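Local coordinates for protein L-amino acid deaminase (Proteus vulgaris, PDB 5I39) that probably catalyses the FAD-dependent oxidative deamination of L-amino acids as a membrane-bound flavoprotein, at residues Ala38-Val43 / Thr232-Val237. Residues are numbered along the deposited sequence; the frame is centred on the assembly and turned at random.
Sequences ADVVVV and TSQVVV. With FAD (flavin-adenine dinucleotide), chain B.
Val41 to Val43 pair in parallel with Val235 to Val237, the short strand axes 4.7 Å apart at closest approach and their N-to-C directions 13° apart. Val41 uses both its polar atoms: its N donates to Gln234 O (3.0 Å), and its O accepts from Val236 N. Val236 O then takes Val43 N at 2.8 Å, the straightest bond of the three (174°). On one face Val40 CG1, anti to its backbone N, reaches Val236 CG2 across the strands at 4.0 Å, while Val42 and Val236 lie side by side; helix 376-392 covers Val40 and Val236. On the other face Val41 CG2 meets Thr232 CG2 at 3.6 Å, with Val223 of strand 219-225 against both. Thr232 OG1, anti to its own N (chi1 -169°), donates to Ala38 O at 2.8 Å and accepts from Gln234 N in an ST turn, so one hydroxyl both links to Ala38 across the gap and closes the turn that leads into strand 235-237. A water extends this join, donating to Asp39 O and accepting from Ser233 N. Val43 CG1 lies 3.5 Å from FAD C6A. Backbone bonds and buried valine side chains thus join two central strands of a Rossmann-type sheet, and Val43, tied by its N to Val236 O, lies at the end that meets the adenine.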
loop_
_atom_site.group_PDB
_atom_site.type_symbol
_atom_site.label_atom_id
_atom_site.label_comp_id
_atom_site.label_asym_id
_atom_site.label_seq_id
_atom_site.Cartn_x
_atom_site.Cartn_y
_atom_site.Cartn_z
ATOM N N ALA A 38 19.170 -19.577 0.770
ATOM C CA ALA A 38 17.735 -19.451 1.043
ATOM C C ALA A 38 16.962 -19.927 -0.175
ATOM O O ALA A 38 17.407 -19.727 -1.305
ATOM C CB ALA A 38 17.370 -18.013 1.367
ATOM N N ASP A 39 15.807 -20.553 0.040
ATOM C CA ASP A 39 14.999 -21.031 -1.086
ATOM C C ASP A 39 14.537 -19.876 -1.975
ATOM O O ASP A 39 14.474 -20.024 -3.191
ATOM C CB ASP A 39 13.778 -21.829 -0.618
ATOM C CG ASP A 39 14.138 -23.109 0.106
ATOM O OD1 ASP A 39 15.272 -23.611 -0.046
ATOM O OD2 ASP A 39 13.255 -23.607 0.839
ATOM N N VAL A 40 14.215 -18.738 -1.361
ATOM C CA VAL A 40 13.890 -17.508 -2.088
ATOM C C VAL A 40 14.588 -16.346 -1.395
ATOM O O VAL A 40 14.572 -16.258 -0.167
ATOM C CB VAL A 40 12.371 -17.213 -2.117
ATOM C CG1 VAL A 40 12.071 -16.015 -3.015
ATOM C CG2 VAL A 40 11.584 -18.429 -2.583
ATOM N N VAL A 41 15.194 -15.461 -2.187
ATOM C CA VAL A 41 15.703 -14.190 -1.679
ATOM C C VAL A 41 14.814 -13.071 -2.210
ATOM O O VAL A 41 14.560 -12.981 -3.411
ATOM C CB VAL A 41 17.180 -13.961 -2.050
ATOM C CG1 VAL A 41 17.656 -12.587 -1.585
ATOM C CG2 VAL A 41 18.038 -15.052 -1.422
ATOM N N VAL A 42 14.340 -12.231 -1.294
ATOM C CA VAL A 42 13.485 -11.099 -1.616
ATOM C C VAL A 42 14.309 -9.827 -1.452
ATOM O O VAL A 42 14.951 -9.627 -0.424
ATOM C CB VAL A 42 12.261 -11.070 -0.678
ATOM C CG1 VAL A 42 11.399 -9.835 -0.917
ATOM C CG2 VAL A 42 11.426 -12.332 -0.835
ATOM N N VAL A 43 14.291 -8.988 -2.482
ATOM C CA VAL A 43 14.948 -7.685 -2.444
ATOM C C VAL A 43 13.919 -6.644 -2.008
ATOM O O VAL A 43 13.003 -6.312 -2.770
ATOM C CB VAL A 43 15.535 -7.318 -3.822
ATOM C CG1 VAL A 43 16.204 -5.950 -3.785
ATOM C CG2 VAL A 43 16.527 -8.383 -4.277
ATOM N N THR A 232 20.887 -18.967 -3.989
ATOM C CA THR A 232 19.465 -19.177 -4.259
ATOM C C THR A 232 19.267 -19.268 -5.760
ATOM O O THR A 232 20.118 -18.814 -6.523
ATOM C CB THR A 232 18.583 -18.021 -3.718
ATOM O OG1 THR A 232 17.203 -18.404 -3.770
ATOM C CG2 THR A 232 18.781 -16.711 -4.515
ATOM N N SER A 233 18.141 -19.844 -6.172
ATOM C CA SER A 233 17.727 -19.826 -7.578
ATOM C C SER A 233 16.395 -19.107 -7.797
ATOM O O SER A 233 15.872 -19.098 -8.908
ATOM C CB SER A 233 17.660 -21.251 -8.129
ATOM O OG SER A 233 16.618 -21.989 -7.518
ATOM N N GLN A 234 15.858 -18.482 -6.744
ATOM C CA GLN A 234 14.551 -17.822 -6.806
ATOM C C GLN A 234 14.634 -16.456 -6.149
ATOM O O GLN A 234 15.071 -16.341 -5.006
ATOM C CB GLN A 234 13.485 -18.686 -6.132
ATOM C CG GLN A 234 13.289 -20.022 -6.835
ATOM C CD GLN A 234 12.305 -20.938 -6.132
ATOM O OE1 GLN A 234 12.364 -21.122 -4.913
ATOM N NE2 GLN A 234 11.413 -21.542 -6.900
ATOM N N VAL A 235 14.221 -15.428 -6.888
ATOM C CA VAL A 235 14.386 -14.042 -6.463
ATOM C C VAL A 235 13.100 -13.259 -6.702
ATOM O O VAL A 235 12.499 -13.350 -7.772
ATOM C CB VAL A 235 15.561 -13.357 -7.202
ATOM C CG1 VAL A 235 15.734 -11.911 -6.743
ATOM C CG2 VAL A 235 16.856 -14.126 -6.976
ATOM N N VAL A 236 12.695 -12.488 -5.692
ATOM C CA VAL A 236 11.599 -11.532 -5.814
ATOM C C VAL A 236 12.189 -10.133 -5.705
ATOM O O VAL A 236 12.818 -9.800 -4.703
ATOM C CB VAL A 236 10.544 -11.716 -4.709
ATOM C CG1 VAL A 236 9.458 -10.648 -4.816
ATOM C CG2 VAL A 236 9.931 -13.108 -4.783
ATOM N N VAL A 237 11.970 -9.318 -6.730
ATOM C CA VAL A 237 12.377 -7.917 -6.696
ATOM C C VAL A 237 11.177 -7.090 -6.242
ATOM O O VAL A 237 10.196 -6.947 -6.975
ATOM C CB VAL A 237 12.919 -7.446 -8.057
ATOM C CG1 VAL A 237 13.260 -5.960 -8.027
ATOM C CG2 VAL A 237 14.153 -8.262 -8.414
HETATM P PA FAD B . 8.706 0.317 -0.251
HETATM O O1A FAD B . 9.317 1.657 -0.676
HETATM O O2A FAD B . 7.888 0.381 1.025
HETATM O O5B FAD B . 9.824 -0.784 0.012
HETATM C C5B FAD B . 10.833 -1.103 -0.935
HETATM C C4B FAD B . 12.078 -1.401 -0.119
HETATM O O4B FAD B . 13.103 -1.897 -1.003
HETATM C C3B FAD B . 12.637 -0.144 0.551
HETATM O O3B FAD B . 12.625 -0.308 1.968
HETATM C C2B FAD B . 14.041 -0.030 -0.062
HETATM O O2B FAD B . 15.020 0.513 0.845
HETATM C C1B FAD B . 14.338 -1.458 -0.483
HETATM N N9A FAD B . 15.323 -1.613 -1.558
HETATM C C8A FAD B . 15.323 -1.002 -2.726
HETATM N N7A FAD B . 16.339 -1.417 -3.511
HETATM C C5A FAD B . 16.986 -2.316 -2.782
HETATM C C6A FAD B . 18.165 -3.156 -2.976
HETATM N N6A FAD B . 18.860 -3.099 -4.130
HETATM N N1A FAD B . 18.536 -3.988 -1.983
HETATM C C2A FAD B . 17.842 -4.072 -0.841
HETATM N N3A FAD B . 16.766 -3.321 -0.577
HETATM C C4A FAD B . 16.322 -2.463 -1.504
HETATM N N1 FAD B . -1.306 2.708 -0.864
HETATM C C2 FAD B . -2.524 2.395 -0.411
HETATM O O2 FAD B . -2.934 1.235 -0.597
HETATM N N3 FAD B . -3.289 3.315 0.226
HETATM C C4 FAD B . -2.925 4.585 0.432
HETATM O O4 FAD B . -3.652 5.363 1.034
HETATM C C4X FAD B . -1.609 5.020 -0.055
HETATM N N5 FAD B . -1.156 6.298 0.048
HETATM C C5X FAD B . 0.115 6.583 -0.253
HETATM C C6 FAD B . 0.670 7.829 0.047
HETATM C C7 FAD B . 2.007 8.121 -0.203
HETATM C C7M FAD B . 2.592 9.461 0.182
HETATM C C8 FAD B . 2.868 7.101 -0.820
HETATM C C8M FAD B . 4.334 7.351 -1.081
HETATM C C9 FAD B . 2.310 5.863 -1.142
HETATM C C9A FAD B . 0.975 5.567 -0.889
HETATM N N10 FAD B . 0.418 4.324 -1.214
HETATM C C10 FAD B . -0.829 3.957 -0.714
HETATM C "C1'" FAD B . 1.189 3.317 -1.915
HETATM C "C2'" FAD B . 1.899 2.361 -1.023
HETATM O "O2'" FAD B . 2.453 3.079 0.075
HETATM C "C3'" FAD B . 2.981 1.686 -1.861
HETATM O "O3'" FAD B . 2.438 1.166 -3.103
HETATM C "C4'" FAD B . 3.655 0.538 -1.148
HETATM O "O4'" FAD B . 4.092 0.955 0.160
HETATM C "C5'" FAD B . 4.846 0.063 -1.960
HETATM O "O5'" FAD B . 5.465 -0.977 -1.201
HETATM P P FAD B . 6.909 -1.534 -1.679
HETATM O O1P FAD B . 7.269 -2.648 -0.744
HETATM O O2P FAD B . 6.887 -1.770 -3.174
HETATM O O3P FAD B . 7.875 -0.238 -1.512
HETATM O O HOH W 1 16.361 -21.504 -4.576
#